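Eukaryotic peptide chain release factor GTP-binding subunit (Schizosaccharomyces pombe, PDB 1R5B) is the eRF3 subunit of the eukaryotic translation release factor, a GTP-binding protein of the elongation factor Tu family with a P-loop domain and beta-rich domains. Local coordinates at residues 360-373 and 455-467. Residues are numbered along the deposited sequence; the frame is centred on the assembly and turned at random.
Sequences HATTRFIAQIAILE and TTVAVGKVVKILD
Ile366 and Lys464 pair in the antiparallel ladder between strands 364-371 and 457-466, whose N-to-C directions make 159° and whose axes approach to 4.4 Å. Ile366 N donates to Lys464 O (3.1 Å), while Ile366 O receives Val463 N at 2.9 Å, a nearly straight bond (168°) whose donor stands above the carbonyl plane. Between Ile366 and Ala367 the register slips by one residue, a beta bulge at Val463, whose CG1 lies 3.5 Å from Ile366 CG2. The two strands are central neighbours in the antiparallel sheet of the C-terminal beta domain, related to that of eEF1A; strand 426-430 adjoins 364-371 and strand 447-451 adjoins 457-466. On one face Phe365, its CG between backbone N and carbonyl carbon (chi1 63°), sets CD2 4.0 Å from Val462 CB and also packs on Leu428. Ile369 CG1 meets Ala458 CB at 3.9 Å, both touching Leu450. On the opposite face, with Ile366, Gln368 and Lys461 lie side by side, pointing the same way, with NE2 of Gln368 3.4 Å from CE of Lys461, whose NZ is hydrogen-bonded to Met38 O. Beside the C-terminal Asp467, Thr362 OG1 donates to Leu466 O and accepts Arg364 N in an ST turn; Arg364 NH1 forms a salt bridge to Asp467 OD1 (3.2 Å), its hydrogen bond bent and weak, OD1 at the guanidinium edge but the carboxylate plane turned steeply against it.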
ATOM      1  N   HIS A 360      -6.762   7.884 -15.064  1.00 30.20           N
ATOM      2  CA  HIS A 360      -7.058   9.202 -15.608  1.00 29.86           C
ATOM      3  C   HIS A 360      -5.850   9.829 -16.280  1.00 29.54           C
ATOM      4  O   HIS A 360      -4.724   9.493 -15.974  1.00 29.84           O
ATOM      5  CB  HIS A 360      -7.566  10.133 -14.514  1.00 29.41           C
ATOM      6  CG  HIS A 360      -8.913   9.761 -14.003  1.00 29.24           C
ATOM      7  ND1 HIS A 360     -10.048  10.484 -14.310  1.00 27.25           N
ATOM      8  CD2 HIS A 360      -9.316   8.729 -13.222  1.00 28.81           C
ATOM      9  CE1 HIS A 360     -11.091   9.918 -13.726  1.00 28.81           C
ATOM     10  NE2 HIS A 360     -10.674   8.854 -13.061  1.00 29.34           N
ATOM     11  N   ALA A 361      -6.122  10.723 -17.214  1.00 29.41           N
ATOM     12  CA  ALA A 361      -5.107  11.525 -17.856  1.00 29.47           C
ATOM     13  C   ALA A 361      -5.733  12.871 -18.134  1.00 29.45           C
ATOM     14  O   ALA A 361      -6.912  12.956 -18.477  1.00 29.29           O
ATOM     15  CB  ALA A 361      -4.664  10.894 -19.128  1.00 29.66           C
ATOM     16  N   THR A 362      -4.949  13.925 -17.971  1.00 29.55           N
ATOM     17  CA  THR A 362      -5.480  15.273 -18.078  1.00 29.80           C
ATOM     18  C   THR A 362      -4.378  16.269 -18.362  1.00 29.79           C
ATOM     19  O   THR A 362      -3.205  15.933 -18.289  1.00 29.18           O
ATOM     20  CB  THR A 362      -6.225  15.636 -16.770  1.00 29.87           C
ATOM     21  OG1 THR A 362      -7.025  16.805 -16.948  1.00 29.36           O
ATOM     22  CG2 THR A 362      -5.252  16.020 -15.669  1.00 30.72           C
ATOM     23  N   THR A 363      -4.779  17.488 -18.704  1.00 30.27           N
ATOM     24  CA  THR A 363      -3.856  18.609 -18.808  1.00 30.80           C
ATOM     25  C   THR A 363      -4.110  19.640 -17.710  1.00 31.62           C
ATOM     26  O   THR A 363      -3.436  20.661 -17.660  1.00 31.75           O
ATOM     27  CB  THR A 363      -3.981  19.294 -20.192  1.00 30.61           C
ATOM     28  OG1 THR A 363      -5.360  19.551 -20.489  1.00 30.54           O
ATOM     29  CG2 THR A 363      -3.527  18.373 -21.308  1.00 30.25           C
ATOM     30  N   ARG A 364      -5.081  19.385 -16.834  1.00 32.67           N
ATOM     31  CA  ARG A 364      -5.504  20.379 -15.842  1.00 33.54           C
ATOM     32  C   ARG A 364      -5.773  19.768 -14.468  1.00 33.69           C
ATOM     33  O   ARG A 364      -6.596  18.869 -14.340  1.00 33.88           O
ATOM     34  CB  ARG A 364      -6.755  21.113 -16.339  1.00 33.69           C
ATOM     35  CG  ARG A 364      -6.506  21.933 -17.585  1.00 34.74           C
ATOM     36  CD  ARG A 364      -7.653  22.840 -17.989  1.00 35.98           C
ATOM     37  NE  ARG A 364      -7.519  23.286 -19.375  1.00 37.25           N
ATOM     38  CZ  ARG A 364      -7.897  22.589 -20.453  1.00 38.40           C
ATOM     39  NH1 ARG A 364      -8.448  21.386 -20.331  1.00 38.43           N
ATOM     40  NH2 ARG A 364      -7.734  23.110 -21.671  1.00 38.94           N
ATOM     41  N   PHE A 365      -5.086  20.281 -13.449  1.00 34.02           N
ATOM     42  CA  PHE A 365      -5.207  19.758 -12.086  1.00 34.21           C
ATOM     43  C   PHE A 365      -4.690  20.700 -11.002  1.00 34.75           C
ATOM     44  O   PHE A 365      -3.851  21.559 -11.255  1.00 34.74           O
ATOM     45  CB  PHE A 365      -4.439  18.445 -11.970  1.00 34.03           C
ATOM     46  CG  PHE A 365      -2.959  18.579 -12.186  1.00 32.65           C
ATOM     47  CD1 PHE A 365      -2.443  18.577 -13.459  1.00 32.21           C
ATOM     48  CD2 PHE A 365      -2.084  18.678 -11.116  1.00 32.05           C
ATOM     49  CE1 PHE A 365      -1.093  18.675 -13.670  1.00 31.93           C
ATOM     50  CE2 PHE A 365      -0.726  18.783 -11.330  1.00 31.83           C
ATOM     51  CZ  PHE A 365      -0.238  18.777 -12.619  1.00 31.55           C
ATOM     52  N   ILE A 366      -5.160  20.480  -9.776  1.00 35.42           N
ATOM     53  CA  ILE A 366      -4.732  21.248  -8.604  1.00 35.82           C
ATOM     54  C   ILE A 366      -3.623  20.488  -7.864  1.00 36.09           C
ATOM     55  O   ILE A 366      -3.629  19.261  -7.852  1.00 36.26           O
ATOM     56  CB  ILE A 366      -5.947  21.507  -7.696  1.00 35.91           C
ATOM     57  CG1 ILE A 366      -7.103  22.097  -8.527  1.00 36.09           C
ATOM     58  CG2 ILE A 366      -5.564  22.443  -6.554  1.00 36.11           C
ATOM     59  CD1 ILE A 366      -8.330  22.486  -7.728  1.00 36.25           C
ATOM     60  N   ALA A 367      -2.680  21.210  -7.253  1.00 36.62           N
ATOM     61  CA  ALA A 367      -1.471  20.591  -6.677  1.00 36.81           C
ATOM     62  C   ALA A 367      -0.776  21.394  -5.555  1.00 37.23           C
ATOM     63  O   ALA A 367      -0.390  22.556  -5.758  1.00 36.66           O
ATOM     64  CB  ALA A 367      -0.469  20.309  -7.784  1.00 36.86           C
ATOM     65  N   GLN A 368      -0.615  20.753  -4.388  1.00 37.47           N
ATOM     66  CA  GLN A 368       0.173  21.290  -3.285  1.00 37.70           C
ATOM     67  C   GLN A 368       1.653  21.114  -3.570  1.00 37.85           C
ATOM     68  O   GLN A 368       2.057  20.052  -4.026  1.00 37.43           O
ATOM     69  CB  GLN A 368      -0.133  20.548  -1.984  1.00 38.13           C
ATOM     70  CG  GLN A 368      -1.511  20.795  -1.375  1.00 38.55           C
ATOM     71  CD  GLN A 368      -1.587  20.368   0.091  1.00 38.42           C
ATOM     72  OE1 GLN A 368      -2.671  20.080   0.601  1.00 38.28           O
ATOM     73  NE2 GLN A 368      -0.439  20.328   0.765  1.00 38.02           N
ATOM     74  N   ILE A 369       2.462  22.120  -3.236  1.00 38.10           N
ATOM     75  CA  ILE A 369       3.872  22.151  -3.641  1.00 38.43           C
ATOM     76  C   ILE A 369       4.798  22.767  -2.589  1.00 38.46           C
ATOM     77  O   ILE A 369       4.344  23.321  -1.587  1.00 38.31           O
ATOM     78  CB  ILE A 369       4.016  22.906  -4.998  1.00 38.59           C
ATOM     79  CG1 ILE A 369       5.029  22.227  -5.929  1.00 39.25           C
ATOM     80  CG2 ILE A 369       4.399  24.368  -4.791  1.00 38.93           C
ATOM     81  CD1 ILE A 369       4.781  22.525  -7.419  1.00 39.84           C
ATOM     82  N   ALA A 370       6.100  22.672  -2.837  1.00 38.47           N
ATOM     83  CA  ALA A 370       7.095  23.142  -1.891  1.00 38.61           C
ATOM     84  C   ALA A 370       8.391  23.492  -2.612  1.00 38.77           C
ATOM     85  O   ALA A 370       9.103  22.602  -3.074  1.00 38.77           O
ATOM     86  CB  ALA A 370       7.346  22.085  -0.823  1.00 38.64           C
ATOM     87  N   ILE A 371       8.690  24.790  -2.689  1.00 38.69           N
ATOM     88  CA  ILE A 371       9.873  25.287  -3.381  1.00 38.71           C
ATOM     89  C   ILE A 371      11.104  24.969  -2.536  1.00 38.78           C
ATOM     90  O   ILE A 371      11.026  24.994  -1.308  1.00 38.84           O
ATOM     91  CB  ILE A 371       9.734  26.810  -3.626  1.00 38.80           C
ATOM     92  CG1 ILE A 371       8.669  27.070  -4.700  1.00 39.02           C
ATOM     93  CG2 ILE A 371      11.080  27.446  -4.026  1.00 38.42           C
ATOM     94  CD1 ILE A 371       7.227  26.932  -4.217  1.00 39.08           C
ATOM     95  N   LEU A 372      12.236  24.706  -3.194  1.00 38.87           N
ATOM     96  CA  LEU A 372      13.416  24.121  -2.539  1.00 38.84           C
ATOM     97  C   LEU A 372      14.705  24.976  -2.527  1.00 38.99           C
ATOM     98  O   LEU A 372      15.428  24.937  -1.528  1.00 38.97           O
ATOM     99  CB  LEU A 372      13.719  22.730  -3.134  1.00 38.76           C
ATOM    100  CG  LEU A 372      13.187  21.521  -2.344  1.00 38.25           C
ATOM    101  CD1 LEU A 372      13.059  20.285  -3.225  1.00 37.81           C
ATOM    102  CD2 LEU A 372      14.072  21.227  -1.134  1.00 38.15           C
ATOM    103  N   GLU A 373      15.011  25.731  -3.593  1.00 39.18           N
ATOM    104  CA  GLU A 373      16.337  26.394  -3.664  1.00 39.42           C
ATOM    105  C   GLU A 373      16.532  27.712  -4.462  1.00 39.56           C
ATOM    106  O   GLU A 373      16.754  28.762  -3.846  1.00 39.54           O
ATOM    107  CB  GLU A 373      17.404  25.376  -4.109  1.00 39.45           C
ATOM    108  CG  GLU A 373      16.971  24.427  -5.221  1.00 39.41           C
ATOM    109  CD  GLU A 373      18.075  24.151  -6.229  1.00 39.56           C
ATOM    110  OE1 GLU A 373      17.748  23.945  -7.420  1.00 39.41           O
ATOM    111  OE2 GLU A 373      19.268  24.139  -5.836  1.00 39.67           O
ATOM    112  N   THR A 455      19.045  20.625 -11.193  1.00 36.72           N
ATOM    113  CA  THR A 455      19.126  19.939  -9.901  1.00 36.51           C
ATOM    114  C   THR A 455      17.974  20.301  -8.943  1.00 36.16           C
ATOM    115  O   THR A 455      18.187  21.004  -7.955  1.00 36.58           O
ATOM    116  CB  THR A 455      20.530  20.240  -9.248  1.00 36.51           C
ATOM    117  OG1 THR A 455      20.442  20.256  -7.817  1.00 36.71           O
ATOM    118  CG2 THR A 455      21.040  21.647  -9.600  1.00 36.34           C
ATOM    119  N   THR A 456      16.766  19.825  -9.253  1.00 35.50           N
ATOM    120  CA  THR A 456      15.579  19.982  -8.391  1.00 34.94           C
ATOM    121  C   THR A 456      15.076  21.432  -8.257  1.00 34.47           C
ATOM    122  O   THR A 456      15.729  22.361  -8.719  1.00 34.48           O
ATOM    123  CB  THR A 456      15.816  19.308  -6.989  1.00 34.95           C
ATOM    124  OG1 THR A 456      14.596  18.721  -6.517  1.00 34.05           O
ATOM    125  CG2 THR A 456      16.191  20.321  -5.875  1.00 34.92           C
ATOM    126  N   VAL A 457      13.895  21.599  -7.660  1.00 33.91           N
ATOM    127  CA  VAL A 457      13.338  22.920  -7.333  1.00 33.53           C
ATOM    128  C   VAL A 457      12.046  22.883  -6.517  1.00 33.35           C
ATOM    129  O   VAL A 457      11.775  23.802  -5.764  1.00 32.95           O
ATOM    130  CB  VAL A 457      13.062  23.821  -8.580  1.00 33.56           C
ATOM    131  CG1 VAL A 457      14.261  24.766  -8.868  1.00 33.76           C
ATOM    132  CG2 VAL A 457      12.662  23.007  -9.799  1.00 33.24           C
ATOM    133  N   ALA A 458      11.223  21.856  -6.686  1.00 33.56           N
ATOM    134  CA  ALA A 458      10.043  21.711  -5.834  1.00 33.61           C
ATOM    135  C   ALA A 458       9.600  20.258  -5.654  1.00 33.71           C
ATOM    136  O   ALA A 458      10.200  19.339  -6.211  1.00 33.89           O
ATOM    137  CB  ALA A 458       8.894  22.567  -6.370  1.00 33.54           C
ATOM    138  N   VAL A 459       8.560  20.067  -4.843  1.00 33.63           N
ATOM    139  CA  VAL A 459       7.908  18.768  -4.675  1.00 33.37           C
ATOM    140  C   VAL A 459       6.438  18.995  -4.369  1.00 33.30           C
ATOM    141  O   VAL A 459       6.075  19.969  -3.712  1.00 32.91           O
ATOM    142  CB  VAL A 459       8.535  17.908  -3.537  1.00 33.37           C
ATOM    143  CG1 VAL A 459       9.804  17.202  -4.011  1.00 33.07           C
ATOM    144  CG2 VAL A 459       8.807  18.738  -2.286  1.00 33.53           C
ATOM    145  N   GLY A 460       5.594  18.082  -4.834  1.00 33.46           N
ATOM    146  CA  GLY A 460       4.165  18.261  -4.698  1.00 33.57           C
ATOM    147  C   GLY A 460       3.331  17.025  -4.946  1.00 33.75           C
ATOM    148  O   GLY A 460       3.809  16.035  -5.487  1.00 33.80           O
ATOM    149  N   LYS A 461       2.075  17.102  -4.521  1.00 33.75           N
ATOM    150  CA  LYS A 461       1.086  16.073  -4.777  1.00 33.72           C
ATOM    151  C   LYS A 461      -0.138  16.686  -5.437  1.00 33.74           C
ATOM    152  O   LYS A 461      -0.418  17.857  -5.216  1.00 33.80           O
ATOM    153  CB  LYS A 461       0.688  15.390  -3.471  1.00 33.79           C
ATOM    154  CG  LYS A 461      -0.036  16.274  -2.457  1.00 33.49           C
ATOM    155  CD  LYS A 461       0.411  15.960  -1.029  1.00 32.78           C
ATOM    156  CE  LYS A 461      -0.064  17.009  -0.025  1.00 32.41           C
ATOM    157  NZ  LYS A 461      -0.593  16.383   1.223  1.00 31.59           N
ATOM    158  N   VAL A 462      -0.873  15.894  -6.224  1.00 33.41           N
ATOM    159  CA  VAL A 462      -2.064  16.393  -6.915  1.00 33.34           C
ATOM    160  C   VAL A 462      -3.280  16.116  -6.051  1.00 33.36           C
ATOM    161  O   VAL A 462      -3.346  15.070  -5.436  1.00 33.14           O
ATOM    162  CB  VAL A 462      -2.237  15.819  -8.385  1.00 33.40           C
ATOM    163  CG1 VAL A 462      -1.152  14.823  -8.761  1.00 32.86           C
ATOM    164  CG2 VAL A 462      -3.638  15.238  -8.623  1.00 33.07           C
ATOM    165  N   VAL A 463      -4.227  17.057  -5.998  1.00 33.71           N
ATOM    166  CA  VAL A 463      -5.394  16.963  -5.106  1.00 34.08           C
ATOM    167  C   VAL A 463      -6.735  16.920  -5.824  1.00 34.42           C
ATOM    168  O   VAL A 463      -7.756  16.580  -5.220  1.00 34.06           O
ATOM    169  CB  VAL A 463      -5.410  18.126  -4.051  1.00 34.33           C
ATOM    170  CG1 VAL A 463      -5.478  19.491  -4.714  1.00 34.30           C
ATOM    171  CG2 VAL A 463      -6.547  17.955  -3.034  1.00 34.70           C
ATOM    172  N   LYS A 464      -6.747  17.289  -7.100  1.00 35.34           N
ATOM    173  CA  LYS A 464      -7.966  17.181  -7.902  1.00 36.16           C
ATOM    174  C   LYS A 464      -7.647  17.118  -9.393  1.00 36.61           C
ATOM    175  O   LYS A 464      -6.762  17.824  -9.874  1.00 36.38           O
ATOM    176  CB  LYS A 464      -8.915  18.353  -7.609  1.00 36.34           C
ATOM    177  CG  LYS A 464     -10.230  18.308  -8.406  1.00 37.18           C
ATOM    178  CD  LYS A 464     -11.400  19.015  -7.700  1.00 37.95           C
ATOM    179  CE  LYS A 464     -12.048  20.087  -8.581  1.00 39.09           C
ATOM    180  NZ  LYS A 464     -13.533  20.188  -8.404  1.00 40.22           N
ATOM    181  N   ILE A 465      -8.366  16.252 -10.106  1.00 37.36           N
ATOM    182  CA  ILE A 465      -8.262  16.143 -11.564  1.00 37.84           C
ATOM    183  C   ILE A 465      -9.356  17.000 -12.173  1.00 38.40           C
ATOM    184  O   ILE A 465     -10.445  17.083 -11.619  1.00 38.23           O
ATOM    185  CB  ILE A 465      -8.476  14.682 -12.020  1.00 37.71           C
ATOM    186  CG1 ILE A 465      -7.519  13.723 -11.294  1.00 37.78           C
ATOM    187  CG2 ILE A 465      -8.358  14.557 -13.555  1.00 37.35           C
ATOM    188  CD1 ILE A 465      -6.070  13.911 -11.644  1.00 37.56           C
ATOM    189  N   LEU A 466      -9.081  17.611 -13.319  1.00 39.42           N
ATOM    190  CA  LEU A 466     -10.091  18.400 -14.032  1.00 40.62           C
ATOM    191  C   LEU A 466     -10.264  17.914 -15.478  1.00 41.60           C
ATOM    192  O   LEU A 466      -9.278  17.645 -16.163  1.00 41.93           O
ATOM    193  CB  LEU A 466      -9.748  19.893 -13.998  1.00 40.43           C
ATOM    194  CG  LEU A 466      -9.845  20.526 -12.601  1.00 40.63           C
ATOM    195  CD1 LEU A 466      -9.097  21.868 -12.521  1.00 40.51           C
ATOM    196  CD2 LEU A 466     -11.309  20.686 -12.177  1.00 40.51           C
ATOM    197  N   ASP A 467     -11.528  17.793 -15.906  1.00 42.57           N
ATOM    198  CA  ASP A 467     -11.927  17.378 -17.264  1.00 43.13           C
ATOM    199  C   ASP A 467     -11.052  16.283 -17.920  1.00 43.66           C
ATOM    200  O   ASP A 467     -10.563  15.308 -17.327  1.00 43.72           O
ATOM    201  CB  ASP A 467     -12.024  18.613 -18.165  1.00 43.26           C
ATOM    202  CG  ASP A 467     -10.751  19.445 -18.158  1.00 43.88           C
ATOM    203  OD1 ASP A 467      -9.701  18.941 -18.616  1.00 44.27           O
ATOM    204  OD2 ASP A 467     -10.704  20.610 -17.699  1.00 44.39           O
ATOM    205  OXT ASP A 467     -10.768  16.282 -19.120  1.00 44.35           O
TER
HETATM  206  O   HOH W   1      -7.898  17.482 -20.420  1.00 80.71           O